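Local coordinates for protein extracellular ligand-binding receptor (Desulfohalobium retbaense DSM 5692, PDB 5ERE) that probably senses small extracellular solutes, holding a branched-chain keto acid in its periplasmic-binding-protein part and cytosine in a tandem PAS-type sensor part, at residues 409-414 against 425-430; 435-440 against 452-457. All blocks are in the same frame, centred on the assembly; numbering follows the deposited sequence.

Both contacts lie in the Cache-type sensor part of the chain, and they follow one another without nesting or crossing. From the N terminus, residues 409-414 come first, at the start of helix 410-418. The chain runs through strand 422-423 and returns at residues 425-430, so contact 1 closes a loop of ten residues beside the cytosine. A few residues later strand 434-443 begins. It turns back as strand 449-457, and contact 2 closes this hairpin. Strands 427-428 and 434-443 are neighbours in one antiparallel sheet. Gln411 NE2 also bonds to Asp437 OD2, tying the helix start to the hairpin. The two contacts meet at the cytosine.

Contact 1: residues 409-414 against 425-430; sequences QEQIIR and QAIKMV. With CYT (6-aminopyrimidin-2(1H)-one), chain C.
Gln409 and Val430 meet at the bound cytosine, where both donate to its O2. Gln409 NE2 lies 2.9 Å from CYT O2 in a nearly straight bond, and Val430 N lies 3.0 Å from the same oxygen. The other end of the Gln409 amide also faces the ring, with OE1 2.7 Å from CYT N1. In Gln409, chi2 of -173° sets CD out from the backbone, beside the ligand. The selenium of Met429, a selenomethionine, approaches both O2 and C2 of the cytosine. Gln409 OE1 in turn accepts from Gln411 NE2 at 2.9 Å, so a residue of the second shell helps to fix the amide rotation. Gln411 NE2 also reaches Asp437.

These residues form part of the ligand pocket of a PAS-like Cache sensor domain. Gln409 is the N-cap residue of helix 410-418. Ile427 CD1 touches both glutamines, 4.0 Å from Gln409 CB and 3.4 Å from Gln411 OE1, a buried oxygen with no polar partner in the model. Beyond it, Gln425 N donates to Glu410 OE1 at 3.1 Å, from the anti side and 29° out of the carboxylate plane. Its N-H points almost straight at the oxygen. Arg414 grips that carboxylate side-on from within the helix, with NE 2.8 Å from Glu410 OE2 and NH2 bonded to Glu410 OE1. Arg414 NH2 also bonds to Leu423 O.

Contact 2: residues 435-440 against 452-457; sequences GIDLEH and SVSVLT. With CYT (6-aminopyrimidin-2(1H)-one), chain C.
Ser452 donates a hydroxyl hydrogen bond to Glu439 on the facing strand. Its OG meets Glu439 OE1 at 2.6 Å, nearly along the C-O axis of the carboxylate. Ser454 OG likewise faces Asp437 OD1, but it is modelled 2.4 Å away, too close for the exact length to be trusted. The two strands form an antiparallel beta hairpin in the sheet of the PAS-like sensor domain. Asp437 pairs with Leu456 and Glu439 with Ser454 as non-hydrogen-bonded pairs. Their side chains share the face that holds the cytosine.

With CG anti to the backbone N (chi1 -177°), Asp437 brings that carbon near both Ser454 OG and the cytosine. Asp437 OD2 lies 3.2 Å from CYT C6. Asp437 OD2 and Glu439 OE2 are 2.5 Å apart. Ser454 CB packs against the Glu439 carboxylate, 3.4 Å from OE2.

Leu438 with Val455 and His440 with Val453 are the hydrogen-bonded pairs. Two backbone bonds join the residues of each pair. These four side chains lie on the reverse face of the sheet, where Leu438, His440 and Val455 meet the long helix 324-357. His440 NE2 bonds there to Asp344.

Near the ligand, Leu456 CD2 comes 3.8 Å from CYT N4, while its CD1 packs on the Ile436 carbonyl. Two donors of one residue grip that carbonyl oxygen: Thr457 N at 2.9 Å from Ile436 O, and Thr457 OG1 on a lone pair in the carbonyl plane.

Contact 1: residues 409-414 against 425-430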
loop_
_atom_site.group_PDB
_atom_site.type_symbol
_atom_site.label_atom_id
_atom_site.label_comp_id
_atom_site.label_asym_id
_atom_site.label_seq_id
_atom_site.Cartn_x
_atom_site.Cartn_y
_atom_site.Cartn_z
ATOM N N GLN A 409 -36.749 -1.984 -15.424
ATOM C CA GLN A 409 -35.580 -1.590 -14.643
ATOM C C GLN A 409 -35.636 -0.069 -14.383
ATOM O O GLN A 409 -35.967 0.724 -15.268
ATOM C CB GLN A 409 -34.280 -2.010 -15.349
ATOM C CG GLN A 409 -34.100 -3.538 -15.385
ATOM C CD GLN A 409 -32.742 -4.012 -15.928
ATOM O OE1 GLN A 409 -31.866 -3.218 -16.290
ATOM N NE2 GLN A 409 -32.586 -5.321 -16.010
ATOM N N GLU A 410 -35.324 0.326 -13.165
ATOM C CA GLU A 410 -35.593 1.715 -12.743
ATOM C C GLU A 410 -34.897 2.751 -13.667
ATOM O O GLU A 410 -35.506 3.753 -14.043
ATOM C CB GLU A 410 -35.191 1.902 -11.270
ATOM C CG GLU A 410 -33.692 1.878 -10.940
ATOM C CD GLU A 410 -33.014 3.222 -11.203
ATOM O OE1 GLU A 410 -31.781 3.237 -11.412
ATOM O OE2 GLU A 410 -33.719 4.262 -11.215
ATOM N N GLN A 411 -33.652 2.487 -14.071
ATOM C CA GLN A 411 -32.919 3.419 -14.954
ATOM C C GLN A 411 -33.508 3.487 -16.353
ATOM O O GLN A 411 -33.419 4.525 -17.018
ATOM C CB GLN A 411 -31.431 3.049 -15.038
ATOM C CG GLN A 411 -31.027 1.945 -16.050
ATOM C CD GLN A 411 -31.388 0.550 -15.555
ATOM O OE1 GLN A 411 -32.132 0.403 -14.597
ATOM N NE2 GLN A 411 -30.798 -0.472 -16.168
ATOM N N ILE A 412 -34.106 2.384 -16.798
ATOM C CA ILE A 412 -34.659 2.277 -18.141
ATOM C C ILE A 412 -35.959 3.089 -18.214
ATOM O O ILE A 412 -36.253 3.755 -19.203
ATOM C CB ILE A 412 -34.941 0.787 -18.536
ATOM C CG1 ILE A 412 -33.646 -0.017 -18.659
ATOM C CG2 ILE A 412 -35.774 0.698 -19.812
ATOM C CD1 ILE A 412 -32.735 0.415 -19.765
ATOM N N ILE A 413 -36.749 3.004 -17.162
ATOM C CA ILE A 413 -37.919 3.846 -17.031
ATOM C C ILE A 413 -37.538 5.315 -17.129
ATOM O O ILE A 413 -38.147 6.090 -17.882
ATOM C CB ILE A 413 -38.628 3.544 -15.687
ATOM C CG1 ILE A 413 -39.165 2.104 -15.715
ATOM C CG2 ILE A 413 -39.762 4.511 -15.438
ATOM C CD1 ILE A 413 -39.704 1.566 -14.340
ATOM N N ARG A 414 -36.506 5.700 -16.392
ATOM C CA ARG A 414 -36.115 7.099 -16.343
ATOM C C ARG A 414 -35.627 7.582 -17.694
ATOM O O ARG A 414 -35.938 8.688 -18.117
ATOM C CB ARG A 414 -35.049 7.302 -15.284
ATOM C CG ARG A 414 -35.618 7.138 -13.878
ATOM C CD ARG A 414 -34.654 7.568 -12.811
ATOM N NE ARG A 414 -33.541 6.636 -12.597
ATOM C CZ ARG A 414 -32.261 6.895 -12.869
ATOM N NH1 ARG A 414 -31.883 8.064 -13.373
ATOM N NH2 ARG A 414 -31.343 5.982 -12.616
ATOM N N GLN A 425 -28.966 2.692 -10.295
ATOM C CA GLN A 425 -28.648 2.181 -8.974
ATOM C C GLN A 425 -28.065 0.781 -9.158
ATOM O O GLN A 425 -28.207 0.221 -10.218
ATOM C CB GLN A 425 -29.914 2.085 -8.104
ATOM C CG GLN A 425 -30.737 3.329 -7.967
ATOM C CD GLN A 425 -30.012 4.447 -7.212
ATOM O OE1 GLN A 425 -29.035 4.206 -6.490
ATOM N NE2 GLN A 425 -30.487 5.675 -7.384
ATOM N N ALA A 426 -27.468 0.211 -8.118
ATOM C CA ALA A 426 -26.974 -1.173 -8.164
ATOM C C ALA A 426 -28.127 -2.173 -8.062
ATOM O O ALA A 426 -28.702 -2.353 -6.999
ATOM C CB ALA A 426 -25.976 -1.398 -7.048
ATOM N N ILE A 427 -28.494 -2.785 -9.178
ATOM C CA ILE A 427 -29.690 -3.620 -9.245
ATOM C C ILE A 427 -29.300 -4.931 -9.904
ATOM O O ILE A 427 -28.238 -5.031 -10.510
ATOM C CB ILE A 427 -30.857 -2.950 -10.045
ATOM C CG1 ILE A 427 -30.407 -2.633 -11.501
ATOM C CG2 ILE A 427 -31.372 -1.667 -9.337
ATOM C CD1 ILE A 427 -31.540 -2.156 -12.432
ATOM N N LYS A 428 -30.158 -5.933 -9.777
ATOM C CA LYS A 428 -29.913 -7.248 -10.392
ATOM C C LYS A 428 -30.099 -7.161 -11.910
ATOM O O LYS A 428 -31.131 -6.725 -12.421
ATOM C CB LYS A 428 -30.835 -8.310 -9.776
ATOM C CG LYS A 428 -30.617 -9.749 -10.299
ATOM C CD LYS A 428 -29.346 -10.408 -9.747
ATOM C CE LYS A 428 -29.210 -11.858 -10.228
ATOM N NZ LYS A 428 -30.199 -12.801 -9.607
HETATM N N MSE A 429 -29.064 -7.550 -12.635
HETATM C CA MSE A 429 -29.080 -7.491 -14.087
HETATM C C MSE A 429 -29.446 -8.884 -14.661
HETATM O O MSE A 429 -29.243 -9.885 -13.979
HETATM C CB MSE A 429 -27.713 -7.032 -14.580
HETATM C CG MSE A 429 -27.273 -5.686 -14.025
HETATM SE SE MSE A 429 -28.361 -4.236 -14.776
HETATM C CE MSE A 429 -27.667 -2.744 -13.681
ATOM N N VAL A 430 -29.956 -8.950 -15.898
ATOM C CA VAL A 430 -30.292 -10.256 -16.518
ATOM C C VAL A 430 -29.075 -11.151 -16.630
ATOM O O VAL A 430 -29.203 -12.381 -16.722
ATOM C CB VAL A 430 -30.920 -10.119 -17.936
ATOM C CG1 VAL A 430 -32.284 -9.481 -17.867
ATOM C CG2 VAL A 430 -30.011 -9.357 -18.890
HETATM N N3 CYT C . -28.310 -5.761 -18.548
HETATM C C4 CYT C . -27.695 -4.896 -19.352
HETATM N N1 CYT C . -29.855 -4.062 -17.917
HETATM C C2 CYT C . -29.395 -5.381 -17.812
HETATM O O2 CYT C . -29.963 -6.170 -17.024
HETATM N N4 CYT C . -26.626 -5.346 -20.067
HETATM C C5 CYT C . -28.151 -3.537 -19.477
HETATM C C6 CYT C . -29.219 -3.166 -18.751
#

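Contact 2: residues 435-440 against 452-457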
loop_
_atom_site.group_PDB
_atom_site.type_symbol
_atom_site.label_atom_id
_atom_site.label_comp_id
_atom_site.label_asym_id
_atom_site.label_seq_id
_atom_site.Cartn_x
_atom_site.Cartn_y
_atom_site.Cartn_z
ATOM N N GLY A 435 -25.394 -5.159 -10.476
ATOM C CA GLY A 435 -24.443 -4.289 -11.138
ATOM C C GLY A 435 -24.983 -2.892 -11.362
ATOM O O GLY A 435 -26.064 -2.537 -10.897
ATOM N N ILE A 436 -24.211 -2.119 -12.115
ATOM C CA ILE A 436 -24.509 -0.709 -12.427
ATOM C C ILE A 436 -24.363 -0.473 -13.942
ATOM O O ILE A 436 -23.352 -0.862 -14.525
ATOM C CB ILE A 436 -23.574 0.258 -11.656
ATOM C CG1 ILE A 436 -23.860 0.174 -10.155
ATOM C CG2 ILE A 436 -23.767 1.713 -12.140
ATOM C CD1 ILE A 436 -22.772 0.788 -9.298
ATOM N N ASP A 437 -25.441 0.068 -14.525
ATOM C CA ASP A 437 -25.662 0.311 -15.952
ATOM C C ASP A 437 -25.579 1.807 -16.287
ATOM O O ASP A 437 -26.251 2.619 -15.646
ATOM C CB ASP A 437 -27.058 -0.239 -16.330
ATOM C CG ASP A 437 -27.374 -0.117 -17.833
ATOM O OD1 ASP A 437 -26.447 -0.054 -18.652
ATOM O OD2 ASP A 437 -28.569 -0.101 -18.193
ATOM N N LEU A 438 -24.754 2.183 -17.264
ATOM C CA LEU A 438 -24.742 3.552 -17.781
ATOM C C LEU A 438 -25.334 3.548 -19.175
ATOM O O LEU A 438 -24.828 2.835 -20.060
ATOM C CB LEU A 438 -23.313 4.117 -17.791
ATOM C CG LEU A 438 -23.056 5.481 -18.447
ATOM C CD1 LEU A 438 -23.905 6.568 -17.889
ATOM C CD2 LEU A 438 -21.596 5.831 -18.256
ATOM N N GLU A 439 -26.413 4.306 -19.373
ATOM C CA GLU A 439 -27.098 4.343 -20.678
ATOM C C GLU A 439 -27.243 5.728 -21.268
ATOM O O GLU A 439 -27.507 6.700 -20.560
ATOM C CB GLU A 439 -28.490 3.735 -20.587
ATOM C CG GLU A 439 -28.535 2.304 -20.042
ATOM C CD GLU A 439 -29.339 1.311 -20.909
ATOM O OE1 GLU A 439 -29.746 1.649 -22.048
ATOM O OE2 GLU A 439 -29.544 0.160 -20.449
ATOM N N HIS A 440 -27.065 5.815 -22.578
ATOM C CA HIS A 440 -27.395 7.034 -23.307
ATOM C C HIS A 440 -28.498 6.734 -24.308
ATOM O O HIS A 440 -28.504 5.666 -24.935
ATOM C CB HIS A 440 -26.174 7.614 -24.023
ATOM C CG HIS A 440 -25.233 8.343 -23.120
ATOM N ND1 HIS A 440 -24.960 9.687 -23.265
ATOM C CD2 HIS A 440 -24.516 7.928 -22.052
ATOM C CE1 HIS A 440 -24.092 10.057 -22.337
ATOM N NE2 HIS A 440 -23.812 9.010 -21.588
ATOM N N SER A 452 -31.661 2.945 -26.726
ATOM C CA SER A 452 -30.528 3.341 -25.902
ATOM C C SER A 452 -29.367 2.389 -26.049
ATOM O O SER A 452 -29.535 1.244 -26.457
ATOM C CB SER A 452 -30.942 3.420 -24.425
ATOM O OG SER A 452 -31.435 2.157 -23.975
ATOM N N VAL A 453 -28.191 2.887 -25.677
ATOM C CA VAL A 453 -26.981 2.104 -25.670
ATOM C C VAL A 453 -26.396 2.135 -24.272
ATOM O O VAL A 453 -26.412 3.178 -23.587
ATOM C CB VAL A 453 -25.980 2.617 -26.757
ATOM C CG1 VAL A 453 -25.600 4.074 -26.529
ATOM C CG2 VAL A 453 -24.734 1.749 -26.819
ATOM N N SER A 454 -25.914 0.965 -23.846
ATOM C CA SER A 454 -25.514 0.673 -22.451
ATOM C C SER A 454 -24.092 0.115 -22.252
ATOM O O SER A 454 -23.587 -0.646 -23.087
ATOM C CB SER A 454 -26.502 -0.329 -21.869
ATOM O OG SER A 454 -25.979 -1.032 -20.746
ATOM N N VAL A 455 -23.434 0.534 -21.172
ATOM C CA VAL A 455 -22.293 -0.200 -20.611
ATOM C C VAL A 455 -22.730 -0.679 -19.247
ATOM O O VAL A 455 -23.116 0.130 -18.425
ATOM C CB VAL A 455 -21.004 0.642 -20.457
ATOM C CG1 VAL A 455 -19.921 -0.132 -19.702
ATOM C CG2 VAL A 455 -20.449 1.029 -21.835
ATOM N N LEU A 456 -22.677 -1.995 -19.050
ATOM C CA LEU A 456 -22.873 -2.610 -17.755
ATOM C C LEU A 456 -21.500 -2.894 -17.124
ATOM O O LEU A 456 -20.637 -3.533 -17.730
ATOM C CB LEU A 456 -23.706 -3.899 -17.916
ATOM C CG LEU A 456 -23.719 -4.856 -16.732
ATOM C CD1 LEU A 456 -24.373 -4.226 -15.529
ATOM C CD2 LEU A 456 -24.442 -6.179 -17.107
ATOM N N THR A 457 -21.278 -2.416 -15.906
ATOM C CA THR A 457 -19.966 -2.592 -15.263
ATOM C C THR A 457 -19.815 -4.022 -14.681
ATOM O O THR A 457 -20.789 -4.707 -14.468
ATOM C CB THR A 457 -19.731 -1.553 -14.145
ATOM O OG1 THR A 457 -20.793 -1.648 -13.203
ATOM C CG2 THR A 457 -19.692 -0.137 -14.700
HETATM N N3 CYT C . -28.310 -5.761 -18.548
HETATM C C4 CYT C . -27.695 -4.896 -19.352
HETATM N N1 CYT C . -29.855 -4.062 -17.917
HETATM C C2 CYT C . -29.395 -5.381 -17.812
HETATM O O2 CYT C . -29.963 -6.170 -17.024
HETATM N N4 CYT C . -26.626 -5.346 -20.067
HETATM C C5 CYT C . -28.151 -3.537 -19.477
HETATM C C6 CYT C . -29.219 -3.166 -18.751
#